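Local atomic coordinates of alpha-L-arabinosidase (Xanthomonas axonopodis pv. citri, PDB entry 6D25), a protein that probably removes alpha-L-arabinofuranosyl side groups from arabinoxylans, including those on internal di-substituted xylose units, as a trimeric glycoside hydrolase of family GH51. Residues A[63-68]-A[132-137]; A[92-97]-A[137-142]; A[117-122]-A[127-132]. All blocks are in the same frame, centred on the assembly; numbering follows the deposited sequence. Where two conformers were deposited one is given.

Interaction 1: residues A[63-68]-A[132-137]; sequences GVWVGE and NRFGTH
A water joins Glu68 to Arg133, accepting the backbone N-H of Glu68 with its oxygen 2.9 Å from Glu68 N, and a weak, longer bond from Arg133 NH2 at 3.2 Å. The stronger grip on this arginine lies at its other terminal nitrogen, NH1, which forms a salt bridge with Glu138. In the conformer described, one of two deposited, CG is anti to the backbone N and the chain bends at chi2 (62°), which turns one face of the guanidinium toward Trp65. Trp65 CZ2 sits 3.6 Å from Arg133 CZ, above the centre of that face, yet the two planes are 53° apart, so the groups lean together without stacking. Arginine suits this site because its methylene CG also rests against the indole, 3.5 Å from Trp65 NE1. Both pieces belong to the (beta/alpha)8 barrel: 63-68 is part of the long loop that follows the first strand, 51-52, and 132-137 leads into helix 136-146. Gly135 is the N-cap of that helix, and its N-H is bonded to the carboxylate of Glu138, the side-chain-to-backbone half of a capping box. Next in the chain after the arginine, Phe134 adds an apolar ring to the contact. Its CD1 lies 3.7 Å from Trp65 CB, and the phenyl ring meets the indole's five-membered ring obliquely, with centroids 5.9 Å apart and planes at 61°. Val64 extends the apolar contact through its CG1 branch, 4.2 Å from Phe134 CE1, while the phenyl ring also packs on Trp96 and Phe139.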
ATOM      1  N   GLY A  63      11.465  31.684 -10.606  1.00 18.77           N
ATOM      2  CA  GLY A  63      11.909  32.139  -9.265  1.00 18.38           C
ATOM      3  C   GLY A  63      13.329  31.721  -8.916  1.00 18.51           C
ATOM      4  O   GLY A  63      14.018  32.456  -8.212  1.00 17.75           O
ATOM      5  N   VAL A  64      13.744  30.516  -9.346  1.00 18.14           N
ATOM      6  CA  VAL A  64      15.073  29.949  -9.003  1.00 18.30           C
ATOM      7  C   VAL A  64      15.814  29.550 -10.292  1.00 18.00           C
ATOM      8  O   VAL A  64      16.940  29.987 -10.554  1.00 18.98           O
ATOM      9  CB  VAL A  64      14.938  28.753  -8.053  1.00 18.17           C
ATOM     10  CG1 VAL A  64      16.286  28.072  -7.839  1.00 19.17           C
ATOM     11  CG2 VAL A  64      14.323  29.176  -6.724  1.00 18.66           C
ATOM     12  N   TRP A  65      15.160  28.717 -11.073  1.00 17.53           N
ATOM     13  CA  TRP A  65      15.727  28.090 -12.260  1.00 17.81           C
ATOM     14  C   TRP A  65      15.314  28.885 -13.495  1.00 18.73           C
ATOM     15  O   TRP A  65      14.108  29.017 -13.753  1.00 19.20           O
ATOM     16  CB  TRP A  65      15.225  26.647 -12.388  1.00 17.81           C
ATOM     17  CG  TRP A  65      15.782  25.971 -13.600  1.00 18.39           C
ATOM     18  CD1 TRP A  65      15.169  25.813 -14.814  1.00 18.65           C
ATOM     19  CD2 TRP A  65      17.110  25.425 -13.735  1.00 18.54           C
ATOM     20  NE1 TRP A  65      16.029  25.213 -15.695  1.00 19.30           N
ATOM     21  CE2 TRP A  65      17.213  24.935 -15.050  1.00 19.46           C
ATOM     22  CE3 TRP A  65      18.195  25.282 -12.872  1.00 18.50           C
ATOM     23  CZ2 TRP A  65      18.391  24.362 -15.529  1.00 20.36           C
ATOM     24  CZ3 TRP A  65      19.342  24.672 -13.331  1.00 19.17           C
ATOM     25  CH2 TRP A  65      19.436  24.208 -14.647  1.00 20.17           C
ATOM     26  N   VAL A  66      16.271  29.370 -14.268  1.00 19.09           N
ATOM     27  CA  VAL A  66      15.952  30.030 -15.531  1.00 20.18           C
ATOM     28  C   VAL A  66      16.545  29.222 -16.694  1.00 21.55           C
ATOM     29  O   VAL A  66      16.166  29.434 -17.815  1.00 20.68           O
ATOM     30  CB  VAL A  66      16.428  31.493 -15.546  1.00 20.28           C
ATOM     31  CG1 VAL A  66      15.676  32.331 -14.518  1.00 19.55           C
ATOM     32  CG2 VAL A  66      17.927  31.634 -15.342  1.00 20.31           C
ATOM     33  N   GLY A  67      17.482  28.324 -16.431  1.00 22.81           N
ATOM     34  CA  GLY A  67      18.136  27.561 -17.516  1.00 25.21           C
ATOM     35  C   GLY A  67      19.414  28.239 -17.975  1.00 27.00           C
ATOM     36  O   GLY A  67      19.501  29.456 -17.941  1.00 26.62           O
ATOM     37  N   GLU A  68      20.378  27.468 -18.432  1.00 30.39           N
ATOM     38  CA  GLU A  68      21.730  27.973 -18.726  1.00 35.46           C
ATOM     39  C   GLU A  68      21.698  28.966 -19.894  1.00 36.11           C
ATOM     40  O   GLU A  68      22.464  29.898 -19.898  1.00 39.35           O
ATOM     41  CB  GLU A  68      22.716  26.845 -19.034  1.00 40.32           C
ATOM     42  CG  GLU A  68      23.012  25.995 -17.820  1.00 44.60           C
ATOM     43  CD  GLU A  68      24.163  25.004 -17.933  1.00 51.48           C
ATOM     44  OE1 GLU A  68      23.893  23.865 -18.370  1.00 61.49           O
ATOM     45  OE2 GLU A  68      25.302  25.352 -17.551  1.00 52.41           O
ATOM     46  N   ASN A 132      10.208  19.070 -15.607  1.00 15.95           N
ATOM     47  CA  ASN A 132      11.198  18.312 -14.839  1.00 16.08           C
ATOM     48  C   ASN A 132      12.648  18.733 -15.177  1.00 16.30           C
ATOM     49  O   ASN A 132      13.595  17.987 -14.878  1.00 16.03           O
ATOM     50  CB  ASN A 132      11.010  16.805 -14.930  1.00 16.29           C
ATOM     51  CG  ASN A 132       9.813  16.353 -14.116  1.00 15.97           C
ATOM     52  OD1 ASN A 132       9.773  16.614 -12.923  1.00 16.09           O
ATOM     53  ND2 ASN A 132       8.813  15.756 -14.763  1.00 16.19           N
ATOM     54  N   ARG A 133      12.839  19.948 -15.693  1.00 15.75           N
ATOM     55  CA  ARG A 133      14.183  20.402 -15.967  1.00 15.62           C
ATOM     56  C   ARG A 133      14.921  20.678 -14.658  1.00 15.30           C
ATOM     57  O   ARG A 133      16.125  20.578 -14.594  1.00 14.26           O
ATOM     58  CB  ARG A 133      14.135  21.645 -16.855  0.50 15.83           C
ATOM     59  CG  ARG A 133      15.496  22.152 -17.283  0.50 15.94           C
ATOM     60  CD  ARG A 133      16.288  21.187 -18.099  0.50 16.11           C
ATOM     61  NE  ARG A 133      17.657  21.617 -18.272  0.50 16.18           N
ATOM     62  CZ  ARG A 133      18.663  21.291 -17.445  0.50 15.82           C
ATOM     63  NH1 ARG A 133      18.410  20.648 -16.315  0.50 15.04           N
ATOM     64  NH2 ARG A 133      19.910  21.639 -17.759  0.50 15.89           N
ATOM     65  N   PHE A 134      14.176  21.064 -13.616  1.00 14.82           N
ATOM     66  CA  PHE A 134      14.725  21.205 -12.302  1.00 14.26           C
ATOM     67  C   PHE A 134      14.400  19.931 -11.522  1.00 14.36           C
ATOM     68  O   PHE A 134      13.238  19.729 -11.115  1.00 14.10           O
ATOM     69  CB  PHE A 134      14.138  22.427 -11.586  1.00 13.92           C
ATOM     70  CG  PHE A 134      14.829  22.836 -10.304  1.00 13.50           C
ATOM     71  CD1 PHE A 134      15.921  23.669 -10.326  1.00 13.86           C
ATOM     72  CD2 PHE A 134      14.363  22.433  -9.066  1.00 13.19           C
ATOM     73  CE1 PHE A 134      16.531  24.135  -9.183  1.00 13.72           C
ATOM     74  CE2 PHE A 134      14.975  22.869  -7.900  1.00 13.25           C
ATOM     75  CZ  PHE A 134      16.064  23.720  -7.961  1.00 13.43           C
ATOM     76  N   GLY A 135      15.403  19.059 -11.381  1.00 13.89           N
ATOM     77  CA  GLY A 135      15.259  17.779 -10.752  1.00 13.45           C
ATOM     78  C   GLY A 135      16.290  17.584  -9.647  1.00 13.65           C
ATOM     79  O   GLY A 135      16.851  18.557  -9.124  1.00 12.75           O
ATOM     80  N   THR A 136      16.559  16.322  -9.311  1.00 13.93           N
ATOM     81  CA  THR A 136      17.452  16.010  -8.172  1.00 14.03           C
ATOM     82  C   THR A 136      18.800  16.744  -8.282  1.00 13.92           C
ATOM     83  O   THR A 136      19.258  17.367  -7.316  1.00 14.14           O
ATOM     84  CB  THR A 136      17.681  14.496  -8.011  1.00 14.21           C
ATOM     85  OG1 THR A 136      16.473  13.910  -7.571  1.00 14.63           O
ATOM     86  CG2 THR A 136      18.771  14.194  -7.011  1.00 14.17           C
ATOM     87  N   HIS A 137      19.480  16.653  -9.407  1.00 14.26           N
ATOM     88  CA  HIS A 137      20.799  17.235  -9.490  1.00 14.42           C
ATOM     89  C   HIS A 137      20.712  18.761  -9.379  1.00 14.80           C
ATOM     90  O   HIS A 137      21.584  19.390  -8.742  1.00 14.53           O
ATOM     91  CB  HIS A 137      21.509  16.848 -10.791  1.00 14.78           C
ATOM     92  CG  HIS A 137      21.983  15.442 -10.793  1.00 14.63           C
ATOM     93  ND1 HIS A 137      23.303  15.113 -10.886  1.00 14.68           N
ATOM     94  CD2 HIS A 137      21.295  14.281 -10.730  1.00 14.84           C
ATOM     95  CE1 HIS A 137      23.418  13.810 -10.894  1.00 14.83           C
ATOM     96  NE2 HIS A 137      22.217  13.254 -10.773  1.00 14.65           N
TER
HETATM   97  O   HOH W   1      19.872  24.648 -18.738  1.00 32.85           O

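Interaction 2: residues A[92-97]-A[137-142]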
ATOM      1  N   PRO A  92      19.203  28.111   6.138  1.00 15.36           N
ATOM      2  CA  PRO A  92      19.760  26.923   6.814  1.00 15.62           C
ATOM      3  C   PRO A  92      19.394  25.589   6.144  1.00 15.65           C
ATOM      4  O   PRO A  92      20.185  24.622   6.136  1.00 16.66           O
ATOM      5  CB  PRO A  92      19.126  26.980   8.216  1.00 15.53           C
ATOM      6  CG  PRO A  92      17.770  27.612   7.962  1.00 15.01           C
ATOM      7  CD  PRO A  92      18.071  28.655   6.888  1.00 15.34           C
ATOM      8  N   ASN A  93      18.191  25.525   5.585  1.00 15.71           N
ATOM      9  CA  ASN A  93      17.722  24.344   4.811  1.00 15.12           C
ATOM     10  C   ASN A  93      16.605  24.802   3.882  1.00 14.82           C
ATOM     11  O   ASN A  93      15.957  25.840   4.146  1.00 14.27           O
ATOM     12  CB  ASN A  93      17.289  23.188   5.707  1.00 14.95           C
ATOM     13  CG  ASN A  93      15.900  23.338   6.278  1.00 15.82           C
ATOM     14  OD1 ASN A  93      14.895  23.152   5.560  1.00 15.77           O
ATOM     15  ND2 ASN A  93      15.816  23.594   7.575  1.00 14.97           N
ATOM     16  N   ILE A  94      16.423  24.044   2.807  1.00 14.83           N
ATOM     17  CA  ILE A  94      15.281  24.201   1.920  1.00 15.36           C
ATOM     18  C   ILE A  94      14.589  22.845   1.784  1.00 15.23           C
ATOM     19  O   ILE A  94      15.250  21.846   1.418  1.00 14.91           O
ATOM     20  CB  ILE A  94      15.691  24.707   0.526  1.00 15.64           C
ATOM     21  CG1 ILE A  94      16.454  26.030   0.593  1.00 15.88           C
ATOM     22  CG2 ILE A  94      14.444  24.811  -0.364  1.00 15.49           C
ATOM     23  CD1 ILE A  94      17.038  26.469  -0.750  1.00 16.31           C
ATOM     24  N   ARG A  95      13.285  22.841   2.016  1.00 15.34           N
ATOM     25  CA  ARG A  95      12.440  21.661   1.773  1.00 16.10           C
ATOM     26  C   ARG A  95      11.961  21.667   0.320  1.00 15.09           C
ATOM     27  O   ARG A  95      11.483  22.695  -0.171  1.00 15.61           O
ATOM     28  CB  ARG A  95      11.232  21.624   2.714  1.00 18.66           C
ATOM     29  CG  ARG A  95      10.410  20.366   2.467  1.00 21.24           C
ATOM     30  CD  ARG A  95       9.336  19.857   3.425  1.00 26.20           C
ATOM     31  NE  ARG A  95       8.268  20.749   3.592  1.00 28.60           N
ATOM     32  CZ  ARG A  95       6.962  20.455   3.665  1.00 33.32           C
ATOM     33  NH1 ARG A  95       6.432  19.242   3.436  1.00 36.36           N
ATOM     34  NH2 ARG A  95       6.175  21.471   3.942  1.00 28.25           N
ATOM     35  N   TRP A  96      12.114  20.539  -0.356  1.00 14.05           N
ATOM     36  CA  TRP A  96      11.803  20.378  -1.760  1.00 13.74           C
ATOM     37  C   TRP A  96      11.489  18.908  -2.031  1.00 13.51           C
ATOM     38  O   TRP A  96      12.108  18.060  -1.389  1.00 12.81           O
ATOM     39  CB  TRP A  96      12.999  20.881  -2.591  1.00 14.47           C
ATOM     40  CG  TRP A  96      12.968  20.567  -4.050  1.00 14.54           C
ATOM     41  CD1 TRP A  96      12.491  21.377  -5.041  1.00 15.45           C
ATOM     42  CD2 TRP A  96      13.478  19.400  -4.711  1.00 15.09           C
ATOM     43  NE1 TRP A  96      12.661  20.781  -6.261  1.00 15.32           N
ATOM     44  CE2 TRP A  96      13.249  19.574  -6.093  1.00 14.66           C
ATOM     45  CE3 TRP A  96      14.083  18.218  -4.283  1.00 14.95           C
ATOM     46  CZ2 TRP A  96      13.588  18.610  -7.033  1.00 15.51           C
ATOM     47  CZ3 TRP A  96      14.452  17.268  -5.217  1.00 15.16           C
ATOM     48  CH2 TRP A  96      14.176  17.447  -6.572  1.00 15.23           C
ATOM     49  N   PRO A  97      10.587  18.554  -2.956  1.00 13.98           N
ATOM     50  CA  PRO A  97       9.856  19.436  -3.875  1.00 14.18           C
ATOM     51  C   PRO A  97       8.394  19.722  -3.495  1.00 14.81           C
ATOM     52  O   PRO A  97       7.609  20.221  -4.316  1.00 14.95           O
ATOM     53  CB  PRO A  97       9.896  18.631  -5.177  1.00 14.43           C
ATOM     54  CG  PRO A  97       9.741  17.205  -4.699  1.00 14.31           C
ATOM     55  CD  PRO A  97      10.548  17.181  -3.426  1.00 14.25           C
ATOM     56  N   HIS A 137      19.480  16.653  -9.407  1.00 14.26           N
ATOM     57  CA  HIS A 137      20.799  17.235  -9.490  1.00 14.42           C
ATOM     58  C   HIS A 137      20.712  18.761  -9.379  1.00 14.80           C
ATOM     59  O   HIS A 137      21.584  19.390  -8.742  1.00 14.53           O
ATOM     60  CB  HIS A 137      21.509  16.848 -10.791  1.00 14.78           C
ATOM     61  CG  HIS A 137      21.983  15.442 -10.793  1.00 14.63           C
ATOM     62  ND1 HIS A 137      23.303  15.113 -10.886  1.00 14.68           N
ATOM     63  CD2 HIS A 137      21.295  14.281 -10.730  1.00 14.84           C
ATOM     64  CE1 HIS A 137      23.418  13.810 -10.894  1.00 14.83           C
ATOM     65  NE2 HIS A 137      22.217  13.254 -10.773  1.00 14.65           N
ATOM     66  N   GLU A 138      19.694  19.348 -10.018  1.00 14.37           N
ATOM     67  CA  GLU A 138      19.637  20.787 -10.053  1.00 14.79           C
ATOM     68  C   GLU A 138      19.333  21.303  -8.646  1.00 15.04           C
ATOM     69  O   GLU A 138      19.948  22.293  -8.209  1.00 15.21           O
ATOM     70  CB  GLU A 138      18.602  21.254 -11.094  1.00 14.67           C
ATOM     71  CG  GLU A 138      18.997  20.904 -12.518  1.00 15.16           C
ATOM     72  CD  GLU A 138      18.808  19.454 -12.959  1.00 14.99           C
ATOM     73  OE1 GLU A 138      18.031  18.703 -12.307  1.00 13.99           O
ATOM     74  OE2 GLU A 138      19.428  19.093 -13.958  1.00 14.92           O
ATOM     75  N   PHE A 139      18.396  20.644  -7.927  1.00 14.82           N
ATOM     76  CA  PHE A 139      18.114  21.080  -6.565  1.00 14.53           C
ATOM     77  C   PHE A 139      19.336  20.843  -5.653  1.00 15.26           C
ATOM     78  O   PHE A 139      19.747  21.758  -4.873  1.00 14.32           O
ATOM     79  CB  PHE A 139      16.885  20.394  -5.979  1.00 14.15           C
ATOM     80  CG  PHE A 139      16.683  20.721  -4.534  1.00 13.82           C
ATOM     81  CD1 PHE A 139      16.282  21.994  -4.144  1.00 14.18           C
ATOM     82  CD2 PHE A 139      16.980  19.803  -3.547  1.00 13.92           C
ATOM     83  CE1 PHE A 139      16.135  22.318  -2.808  1.00 13.61           C
ATOM     84  CE2 PHE A 139      16.821  20.134  -2.204  1.00 13.58           C
ATOM     85  CZ  PHE A 139      16.401  21.394  -1.852  1.00 13.72           C
ATOM     86  N   MET A 140      19.916  19.652  -5.704  1.00 15.39           N
ATOM     87  CA  MET A 140      20.968  19.358  -4.737  1.00 16.12           C
ATOM     88  C   MET A 140      22.196  20.241  -4.983  1.00 16.18           C
ATOM     89  O   MET A 140      22.830  20.721  -4.009  1.00 16.21           O
ATOM     90  CB  MET A 140      21.346  17.871  -4.758  1.00 16.26           C
ATOM     91  CG  MET A 140      20.241  16.974  -4.261  1.00 16.82           C
ATOM     92  SD  MET A 140      19.664  17.366  -2.573  1.00 17.19           S
ATOM     93  CE  MET A 140      21.093  16.790  -1.671  1.00 17.37           C
ATOM     94  N   ASP A 141      22.547  20.483  -6.234  1.00 16.93           N
ATOM     95  CA  ASP A 141      23.682  21.353  -6.535  1.00 17.62           C
ATOM     96  C   ASP A 141      23.334  22.804  -6.164  1.00 17.42           C
ATOM     97  O   ASP A 141      24.223  23.569  -5.790  1.00 17.16           O
ATOM     98  CB  ASP A 141      24.118  21.220  -7.996  1.00 18.93           C
ATOM     99  CG  ASP A 141      24.782  19.893  -8.330  1.00 20.51           C
ATOM    100  OD1 ASP A 141      25.258  19.195  -7.391  1.00 19.65           O
ATOM    101  OD2 ASP A 141      24.786  19.557  -9.530  1.00 21.54           O
ATOM    102  N   PHE A 142      22.087  23.181  -6.234  1.00 16.99           N
ATOM    103  CA  PHE A 142      21.646  24.520  -5.753  1.00 17.14           C
ATOM    104  C   PHE A 142      21.877  24.631  -4.237  1.00 16.99           C
ATOM    105  O   PHE A 142      22.400  25.679  -3.783  1.00 16.78           O
ATOM    106  CB  PHE A 142      20.173  24.747  -6.094  1.00 17.53           C
ATOM    107  CG  PHE A 142      19.583  26.057  -5.642  1.00 17.42           C
ATOM    108  CD1 PHE A 142      19.959  27.230  -6.259  1.00 17.66           C
ATOM    109  CD2 PHE A 142      18.626  26.105  -4.639  1.00 17.60           C
ATOM    110  CE1 PHE A 142      19.383  28.436  -5.903  1.00 17.71           C
ATOM    111  CE2 PHE A 142      18.022  27.321  -4.306  1.00 17.82           C
ATOM    112  CZ  PHE A 142      18.428  28.476  -4.913  1.00 17.11           C
TER
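Phe139 and Trp96 interlock like two overlapping steps. Their side chains run past each other in opposite directions, and the phenyl ring forms an offset stack with the indole's five-membered ring, centroids 4.2 Å apart and planes only 10° from parallel. The offset lets each CB become a bump on the other's flat surface: Trp96 CB lies 3.6 Å from the centroid of the Phe139 ring, and Phe139 CB sits 3.6 Å from the centroid of the indole six-membered ring, both CH-pi contacts over a face. Flat rings suit this place because each can offer a whole face to the other's CB. On the opposite indole face, Pro97 CB completes a sandwich, with a cis peptide bond between Trp96 and Pro97. Two residues earlier on the same face of the strand, Ile94 brings CG2 to 3.9 Å from Phe139 CE1. Its outer methyl, CD1, abuts Phe142 CE2 at 3.8 Å, one helical turn further along. Strand 93-96 and helix 137-142 run nearly antiparallel (168°), their axes 10.7 Å apart, as where an outer helix packs on an inner strand of a (beta/alpha)8 barrel. Strands 51-52 and 149-154 flank strand 93-96, and helix 80-88 covers Phe142.

Interaction 3: residues A[117-122]-A[127-132]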
ATOM      1  N   ARG A 117      13.731  13.644 -20.018  1.00 18.26           N
ATOM      2  CA  ARG A 117      12.867  13.660 -18.853  1.00 17.98           C
ATOM      3  C   ARG A 117      11.413  13.896 -19.308  1.00 18.87           C
ATOM      4  O   ARG A 117      11.147  14.741 -20.151  1.00 18.29           O
ATOM      5  CB  ARG A 117      13.271  14.762 -17.880  1.00 16.98           C
ATOM      6  CG  ARG A 117      14.709  14.639 -17.396  1.00 16.77           C
ATOM      7  CD  ARG A 117      15.088  15.750 -16.486  1.00 16.13           C
ATOM      8  NE  ARG A 117      16.515  15.740 -16.203  1.00 16.27           N
ATOM      9  CZ  ARG A 117      17.147  16.685 -15.518  1.00 16.37           C
ATOM     10  NH1 ARG A 117      16.442  17.644 -14.952  1.00 15.16           N
ATOM     11  NH2 ARG A 117      18.470  16.689 -15.454  1.00 15.90           N
ATOM     12  N   PRO A 118      10.474  13.167 -18.703  1.00 19.86           N
ATOM     13  CA  PRO A 118       9.095  13.309 -19.119  1.00 20.50           C
ATOM     14  C   PRO A 118       8.482  14.635 -18.641  1.00 19.53           C
ATOM     15  O   PRO A 118       8.846  15.168 -17.602  1.00 19.71           O
ATOM     16  CB  PRO A 118       8.387  12.121 -18.499  1.00 20.87           C
ATOM     17  CG  PRO A 118       9.195  11.858 -17.276  1.00 21.76           C
ATOM     18  CD  PRO A 118      10.624  12.086 -17.723  1.00 21.06           C
ATOM     19  N   ILE A 119       7.594  15.176 -19.441  1.00 19.58           N
ATOM     20  CA  ILE A 119       6.775  16.294 -19.043  1.00 19.21           C
ATOM     21  C   ILE A 119       5.578  15.718 -18.287  1.00 18.61           C
ATOM     22  O   ILE A 119       4.863  14.862 -18.819  1.00 18.68           O
ATOM     23  CB  ILE A 119       6.353  17.121 -20.267  1.00 20.09           C
ATOM     24  CG1 ILE A 119       7.582  17.586 -21.054  1.00 21.33           C
ATOM     25  CG2 ILE A 119       5.446  18.259 -19.854  1.00 19.74           C
ATOM     26  CD1 ILE A 119       7.254  18.249 -22.341  1.00 22.51           C
ATOM     27  N   ARG A 120       5.381  16.195 -17.081  1.00 17.73           N
ATOM     28  CA  ARG A 120       4.288  15.744 -16.230  1.00 18.33           C
ATOM     29  C   ARG A 120       3.305  16.899 -16.073  1.00 19.31           C
ATOM     30  O   ARG A 120       3.486  17.993 -16.659  1.00 19.39           O
ATOM     31  CB  ARG A 120       4.822  15.243 -14.884  1.00 17.63           C
ATOM     32  CG  ARG A 120       5.724  14.012 -14.994  1.00 17.64           C
ATOM     33  CD  ARG A 120       5.044  12.825 -15.629  1.00 18.07           C
ATOM     34  NE  ARG A 120       5.820  11.612 -15.513  1.00 17.91           N
ATOM     35  CZ  ARG A 120       5.747  10.574 -16.354  1.00 18.04           C
ATOM     36  NH1 ARG A 120       4.885  10.576 -17.364  1.00 17.27           N
ATOM     37  NH2 ARG A 120       6.555   9.525 -16.147  1.00 17.50           N
ATOM     38  N   VAL A 121       2.236  16.643 -15.333  1.00 20.50           N
ATOM     39  CA  VAL A 121       1.195  17.640 -15.112  1.00 21.09           C
ATOM     40  C   VAL A 121       1.269  18.006 -13.640  1.00 21.47           C
ATOM     41  O   VAL A 121       1.305  17.090 -12.750  1.00 20.88           O
ATOM     42  CB  VAL A 121      -0.194  17.095 -15.466  1.00 23.14           C
ATOM     43  CG1 VAL A 121      -1.290  18.114 -15.160  1.00 23.39           C
ATOM     44  CG2 VAL A 121      -0.260  16.666 -16.933  1.00 24.11           C
ATOM     45  N   ASN A 122       1.307  19.306 -13.356  1.00 21.09           N
ATOM     46  CA  ASN A 122       1.236  19.765 -11.989  1.00 20.59           C
ATOM     47  C   ASN A 122      -0.252  19.843 -11.610  1.00 21.81           C
ATOM     48  O   ASN A 122      -0.919  20.870 -11.849  1.00 21.28           O
ATOM     49  CB  ASN A 122       1.965  21.101 -11.794  1.00 20.38           C
ATOM     50  CG  ASN A 122       2.162  21.379 -10.314  1.00 20.45           C
ATOM     51  OD1 ASN A 122       1.283  21.043  -9.516  1.00 20.81           O
ATOM     52  ND2 ASN A 122       3.269  22.004  -9.951  1.00 19.47           N
ATOM     53  N   GLY A 127      -2.865  22.674 -13.034  1.00 22.65           N
ATOM     54  CA  GLY A 127      -2.903  21.649 -14.072  1.00 23.31           C
ATOM     55  C   GLY A 127      -1.954  21.960 -15.234  1.00 22.92           C
ATOM     56  O   GLY A 127      -2.191  21.529 -16.360  1.00 23.21           O
ATOM     57  N   VAL A 128      -0.891  22.709 -14.978  1.00 22.32           N
ATOM     58  CA  VAL A 128       0.068  23.113 -16.020  1.00 22.21           C
ATOM     59  C   VAL A 128       1.169  22.041 -16.162  1.00 21.21           C
ATOM     60  O   VAL A 128       1.403  21.209 -15.295  1.00 20.70           O
ATOM     61  CB  VAL A 128       0.679  24.489 -15.686  1.00 22.56           C
ATOM     62  CG1 VAL A 128      -0.388  25.590 -15.673  1.00 23.72           C
ATOM     63  CG2 VAL A 128       1.476  24.463 -14.380  1.00 22.17           C
ATOM     64  N   GLU A 129       1.917  22.141 -17.233  1.00 21.26           N
ATOM     65  CA  GLU A 129       3.018  21.244 -17.538  1.00 21.94           C
ATOM     66  C   GLU A 129       4.189  21.476 -16.564  1.00 20.72           C
ATOM     67  O   GLU A 129       4.498  22.607 -16.227  1.00 19.84           O
ATOM     68  CB  GLU A 129       3.463  21.434 -18.991  1.00 24.79           C
ATOM     69  CG  GLU A 129       2.477  20.805 -19.924  1.00 30.07           C
ATOM     70  CD  GLU A 129       2.509  21.318 -21.347  1.00 35.81           C
ATOM     71  OE1 GLU A 129       3.685  21.622 -21.807  1.00 41.29           O
ATOM     72  OE2 GLU A 129       1.374  21.451 -21.956  1.00 35.60           O
ATOM     73  N   GLU A 130       4.793  20.378 -16.131  1.00 18.83           N
ATOM     74  CA  GLU A 130       6.018  20.363 -15.367  1.00 17.78           C
ATOM     75  C   GLU A 130       7.112  19.715 -16.243  1.00 17.38           C
ATOM     76  O   GLU A 130       7.007  18.533 -16.583  1.00 16.94           O
ATOM     77  CB  GLU A 130       5.753  19.557 -14.088  1.00 17.64           C
ATOM     78  CG  GLU A 130       6.994  19.068 -13.344  1.00 17.37           C
ATOM     79  CD  GLU A 130       7.903  20.182 -12.861  1.00 17.58           C
ATOM     80  OE1 GLU A 130       7.422  21.032 -12.084  1.00 18.32           O
ATOM     81  OE2 GLU A 130       9.111  20.215 -13.287  1.00 18.14           O
ATOM     82  N   SER A 131       8.118  20.480 -16.640  1.00 17.23           N
ATOM     83  CA  SER A 131       9.171  20.028 -17.590  1.00 17.02           C
ATOM     84  C   SER A 131      10.149  19.049 -16.921  1.00 16.57           C
ATOM     85  O   SER A 131      10.868  18.324 -17.601  1.00 16.94           O
ATOM     86  CB  SER A 131       9.942  21.209 -18.100  1.00 17.40           C
ATOM     87  OG  SER A 131      10.719  21.761 -17.057  1.00 16.34           O
ATOM     88  N   ASN A 132      10.208  19.070 -15.607  1.00 15.95           N
ATOM     89  CA  ASN A 132      11.198  18.312 -14.839  1.00 16.08           C
ATOM     90  C   ASN A 132      12.648  18.733 -15.177  1.00 16.30           C
ATOM     91  O   ASN A 132      13.595  17.987 -14.878  1.00 16.03           O
ATOM     92  CB  ASN A 132      11.010  16.805 -14.930  1.00 16.29           C
ATOM     93  CG  ASN A 132       9.813  16.353 -14.116  1.00 15.97           C
ATOM     94  OD1 ASN A 132       9.773  16.614 -12.923  1.00 16.09           O
ATOM     95  ND2 ASN A 132       8.813  15.756 -14.763  1.00 16.19           N
TER
HETATM   96  O   HOH W   2      11.247  17.431 -20.026  1.00 21.67           O
HETATM   97  O   HOH W   3       5.130  22.397 -11.886  1.00 25.71           O
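Arg117 and Asn132 lie at the open end of a beta hairpin, strands 120-122 and 128-130, where each side chain reaches across to a backbone carbonyl of the other segment. The extended arginine lays its guanidinium edge-on to the backbone of Asn132: NH1 donates to Asn132 O over 2.9 Å, in the plane of both groups. Asn132 answers with its amide, ND2 donating almost straight (174°) to Pro118 O at 2.9 Å. An asparagine suits this position, since it tolerates the positive phi of the turn while its short amide reaches the facing carbonyl. Arg120 and Glu130 form an antiparallel hydrogen-bonded pair, Glu130 N lying 2.8 Å from Arg120 O. Their side chains share a face but diverge: Arg120 bends away to Asp109, with Pro118 CB over the centre of one guanidinium face. On the other face, Glu129 CB packs 3.8 Å from Ile119 CG2; the Glu129 carboxylate accepts Arg176 N of the second subunit, while Ser178 of that subunit is hydrogen-bonded to Ile119 N. Glu130 OE2 is bonded to Tyr61 and accepts Asn132 N on its anti side. Asn122 ND2, bonded to His55 O, also donates to a water that in turn donates to Glu130 OE1, 2.7 Å away.

In the fold
Glu138 ties all three contacts together: its OE2 lies 3.0 Å from Arg133 NH1 of interaction 1 and 3.0 Å from Arg117 NH2 of interaction 3, two salt bridges on a helix used by interactions 1 and 2. The aromatic packing of interactions 1 and 2, whose centres are about 10 Å apart, is continuous, Phe134 CZ lying 3.6 Å from Phe139 CA. The hairpin of interaction 3 is an excursion between strand 93-96 and helix 136-146, its centre about 19 Å from that of interaction 2, and reaches the neighbouring subunit. As in (beta/alpha)8 glycosidases generally, the active site is expected at the C-terminal ends of the barrel strands, where Trp96 lies.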